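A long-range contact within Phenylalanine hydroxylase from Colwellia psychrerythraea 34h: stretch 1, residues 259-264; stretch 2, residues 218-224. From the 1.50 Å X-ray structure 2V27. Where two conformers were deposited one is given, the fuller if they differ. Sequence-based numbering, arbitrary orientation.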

ATOM      1  N   ALA B 259      -7.823  12.048   4.474  1.00 10.59           N
ATOM      2  CA  ALA B 259      -6.836  10.966   4.219  1.00 10.54           C
ATOM      3  C   ALA B 259      -5.766  11.416   3.224  1.00 10.81           C
ATOM      4  O   ALA B 259      -6.060  12.157   2.256  1.00 11.43           O
ATOM      5  CB  ALA B 259      -7.523   9.780   3.679  1.00 11.66           C
ATOM      6  N   LYS B 260      -4.521  10.961   3.424  1.00 11.10           N
ATOM      7  CA  LYS B 260      -3.522  11.110   2.388  1.00 11.14           C
ATOM      8  C   LYS B 260      -3.891  10.218   1.207  1.00 10.33           C
ATOM      9  O   LYS B 260      -4.591   9.239   1.374  1.00  9.97           O
ATOM     10  CB  LYS B 260      -2.131  10.797   2.895  1.00 12.48           C
ATOM     11  CG  LYS B 260      -1.729  11.595   4.123  1.00 14.29           C
ATOM     12  CD  LYS B 260      -1.286  12.954   3.682  1.00 20.20           C
ATOM     13  CE  LYS B 260      -0.185  13.466   4.642  1.00 26.81           C
ATOM     14  NZ  LYS B 260       0.726  14.484   4.025  1.00 32.85           N
ATOM     15  N   PHE B 261      -3.443  10.601   0.010  1.00  8.98           N
ATOM     16  CA  PHE B 261      -3.810   9.828  -1.178  1.00  8.63           C
ATOM     17  C   PHE B 261      -3.577   8.297  -1.032  1.00  7.96           C
ATOM     18  O   PHE B 261      -4.456   7.528  -1.435  1.00  7.63           O
ATOM     19  CB  PHE B 261      -3.064  10.395  -2.394  1.00  6.97           C
ATOM     20  CG  PHE B 261      -3.408   9.711  -3.669  1.00  7.10           C
ATOM     21  CD1 PHE B 261      -4.640   9.970  -4.291  1.00  8.69           C
ATOM     22  CD2 PHE B 261      -2.542   8.799  -4.267  1.00  9.01           C
ATOM     23  CE1 PHE B 261      -4.954   9.310  -5.518  1.00  9.29           C
ATOM     24  CE2 PHE B 261      -2.863   8.158  -5.457  1.00  8.13           C
ATOM     25  CZ  PHE B 261      -4.069   8.418  -6.093  1.00  9.25           C
ATOM     26  N   PRO B 262      -2.421   7.839  -0.461  1.00  7.88           N
ATOM     27  CA  PRO B 262      -2.246   6.369  -0.317  1.00  8.25           C
ATOM     28  C   PRO B 262      -3.315   5.720   0.528  1.00  8.74           C
ATOM     29  O   PRO B 262      -3.677   4.577   0.273  1.00  8.37           O
ATOM     30  CB  PRO B 262      -0.843   6.240   0.334  1.00  7.92           C
ATOM     31  CG  PRO B 262      -0.093   7.513  -0.111  1.00  9.02           C
ATOM     32  CD  PRO B 262      -1.213   8.579  -0.035  1.00  8.18           C
ATOM     33  N   VAL B 263      -3.822   6.445   1.527  1.00  8.62           N
ATOM     34  CA  VAL B 263      -4.956   5.911   2.334  1.00  8.07           C
ATOM     35  C   VAL B 263      -6.271   5.852   1.534  1.00  8.15           C
ATOM     36  O   VAL B 263      -7.019   4.863   1.634  1.00  9.91           O
ATOM     37  CB  VAL B 263      -5.083   6.724   3.637  1.00  8.66           C
ATOM     38  CG1 VAL B 263      -6.393   6.356   4.401  1.00  7.86           C
ATOM     39  CG2 VAL B 263      -3.848   6.440   4.517  1.00  8.35           C
ATOM     40  N   LYS B 264      -6.508   6.850   0.711  1.00  9.53           N
ATOM     41  CA  LYS B 264      -7.675   6.831  -0.156  1.00  9.30           C
ATOM     42  C   LYS B 264      -7.637   5.625  -1.095  1.00 10.32           C
ATOM     43  O   LYS B 264      -8.646   4.974  -1.345  1.00 11.37           O
ATOM     44  CB  LYS B 264      -7.809   8.119  -0.963  1.00 10.83           C
ATOM     45  CG  LYS B 264      -7.976   9.326  -0.099  1.00 10.99           C
ATOM     46  CD  LYS B 264      -8.293  10.577  -0.965  1.00 13.26           C
ATOM     47  CE  LYS B 264      -8.290  11.837  -0.060  1.00 15.97           C
ATOM     48  NZ  LYS B 264      -8.239  13.120  -0.849  1.00 18.70           N
TER
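Stretch 2, residues 218-224: DIMQPIY

Stretch 1 leads from a loop into a helix that begins at Phe261. Lys260 occupies the N-cap position, and its carbonyl O receives the first turn: a bond from Lys264 N at 3.1 Å and a weak one from Val263 N at 2.9 Å. Stretch 2 is largely extended, with Ile219, Met220 and Gln221 at phi/psi of -128/161, -68/127 and -64/123. Pro222 breaks that run at -76/-15 before Ile223 and Tyr224 enter a strand. The two stretches run in roughly opposite senses. The closest CA pair is Lys260 CA and Pro222 CA, 7.0 Å apart. No hydrogen bond joins the two stretches directly, so packing and one water carry the contact.

Ile219 and Pro222 both point their CA-to-CB bonds toward the helix start, while that of Gln221, between them, points away. Ile219, with chi1 p and chi2 t, brings CD1 to 4.0 Å from Pro262 CB and 3.9 Å from Val263 CG2. That same Val263 CG2 lies 4.1 Å from Pro222 CG, so a single methyl of the first helical turn touches both Ile219 and Pro222. Gln221 braces its own stretch: its side chain folds back, and Gln221 NE2 donates to Ile219 O at 2.9 Å.

Lys260 covers the other end of the contact with its aliphatic chain. Lys260 CB is 4.1 Å from Pro222 CB, and Lys260 CE is 3.8 Å from Ile223 CD1; the CA-to-CB bond of Ile223 points sideways, but the end of its side chain comes nearer. Beyond this greasy stem the amine finds polar company: water 1 donates to Pro222 O at 3.1 Å and accepts a weak bond from Lys260 NZ at 2.9 Å. The lesson is economical: a lysine at the N-cap can pack through its methylenes and still bridge, through water, to the facing backbone.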

ATOM      1  N   ASP B 218      -1.793  -2.100   5.723  0.50  9.81           N
ATOM      2  CA  ASP B 218      -1.168  -2.834   4.610  0.50 10.27           C
ATOM      3  C   ASP B 218      -0.440  -1.944   3.591  0.50 10.17           C
ATOM      4  O   ASP B 218      -0.151  -2.375   2.468  0.50  9.41           O
ATOM      5  CB  ASP B 218      -2.253  -3.687   3.907  0.50 11.31           C
ATOM      6  CG  ASP B 218      -2.887  -4.716   4.833  0.50 16.30           C
ATOM      7  OD1 ASP B 218      -2.166  -5.225   5.718  0.50 22.36           O
ATOM      8  OD2 ASP B 218      -4.108  -5.025   4.695  0.50 22.12           O
ATOM      9  N   ILE B 219      -0.132  -0.716   4.012  1.00  8.42           N
ATOM     10  CA  ILE B 219       0.582   0.240   3.133  1.00  8.02           C
ATOM     11  C   ILE B 219       1.828   0.845   3.823  1.00  7.23           C
ATOM     12  O   ILE B 219       1.961   0.764   5.055  1.00  6.47           O
ATOM     13  CB  ILE B 219      -0.298   1.419   2.586  1.00  8.33           C
ATOM     14  CG1 ILE B 219      -0.728   2.323   3.767  1.00  7.88           C
ATOM     15  CG2 ILE B 219      -1.504   0.886   1.833  1.00  8.72           C
ATOM     16  CD1 ILE B 219      -1.458   3.586   3.282  1.00 10.29           C
ATOM     17  N   MET B 220       2.766   1.409   3.044  1.00  7.60           N
ATOM     18  CA  MET B 220       3.861   2.170   3.631  1.00  7.16           C
ATOM     19  C   MET B 220       3.205   3.435   4.225  1.00  8.34           C
ATOM     20  O   MET B 220       2.442   4.144   3.585  1.00  7.57           O
ATOM     21  CB  MET B 220       4.880   2.503   2.573  1.00  6.72           C
ATOM     22  CG  MET B 220       5.475   1.256   1.873  1.00  8.75           C
ATOM     23  SD  MET B 220       6.094  -0.013   3.018  1.00  9.40           S
ATOM     24  CE  MET B 220       7.505   0.875   3.738  1.00  8.73           C
ATOM     25  N   GLN B 221       3.479   3.663   5.501  1.00  6.91           N
ATOM     26  CA  GLN B 221       2.834   4.718   6.238  1.00  7.98           C
ATOM     27  C   GLN B 221       3.187   6.128   5.684  1.00  7.66           C
ATOM     28  O   GLN B 221       4.366   6.521   5.613  1.00  8.75           O
ATOM     29  CB  GLN B 221       3.198   4.595   7.737  1.00  8.35           C
ATOM     30  CG  GLN B 221       2.632   3.260   8.356  1.00  8.54           C
ATOM     31  CD  GLN B 221       1.158   3.167   8.130  1.00  8.22           C
ATOM     32  OE1 GLN B 221       0.379   3.941   8.702  1.00  7.24           O
ATOM     33  NE2 GLN B 221       0.763   2.193   7.337  1.00  7.10           N
ATOM     34  N   PRO B 222       2.162   6.908   5.308  1.00  8.27           N
ATOM     35  CA  PRO B 222       2.422   8.270   4.836  1.00  9.04           C
ATOM     36  C   PRO B 222       2.738   9.267   5.939  1.00  8.93           C
ATOM     37  O   PRO B 222       3.345  10.324   5.662  1.00  9.90           O
ATOM     38  CB  PRO B 222       1.131   8.660   4.088  1.00 10.66           C
ATOM     39  CG  PRO B 222       0.077   7.732   4.600  1.00 12.82           C
ATOM     40  CD  PRO B 222       0.741   6.506   5.189  1.00  8.78           C
ATOM     41  N   ILE B 223       2.440   8.903   7.192  1.00  8.03           N
ATOM     42  CA  ILE B 223       2.572   9.837   8.311  1.00  7.40           C
ATOM     43  C   ILE B 223       3.097   9.076   9.543  1.00  7.62           C
ATOM     44  O   ILE B 223       2.597   7.998   9.861  1.00  8.04           O
ATOM     45  CB  ILE B 223       1.197  10.420   8.716  1.00  8.21           C
ATOM     46  CG1 ILE B 223       0.615  11.266   7.602  1.00 10.39           C
ATOM     47  CG2 ILE B 223       1.344  11.255   9.989  1.00  9.39           C
ATOM     48  CD1 ILE B 223      -0.869  11.589   7.825  1.00  9.13           C
ATOM     49  N   TYR B 224       4.082   9.689  10.214  1.00  7.14           N
ATOM     50  CA  TYR B 224       4.568   9.216  11.536  1.00  6.77           C
ATOM     51  C   TYR B 224       4.437  10.345  12.524  1.00  8.18           C
ATOM     52  O   TYR B 224       4.518  11.558  12.135  1.00  9.22           O
ATOM     53  CB  TYR B 224       6.063   8.836  11.457  1.00  6.78           C
ATOM     54  CG  TYR B 224       6.320   7.588  10.642  1.00  5.80           C
ATOM     55  CD1 TYR B 224       6.250   7.616   9.256  1.00  7.39           C
ATOM     56  CD2 TYR B 224       6.539   6.337  11.262  1.00  9.55           C
ATOM     57  CE1 TYR B 224       6.419   6.436   8.482  1.00  7.09           C
ATOM     58  CE2 TYR B 224       6.773   5.169  10.511  1.00  8.18           C
ATOM     59  CZ  TYR B 224       6.695   5.251   9.114  1.00  6.42           C
ATOM     60  OH  TYR B 224       6.861   4.170   8.280  1.00  8.62           O
TER
HETATM   61  O   HOH W   1       2.229  12.111   3.399  1.00 34.48           O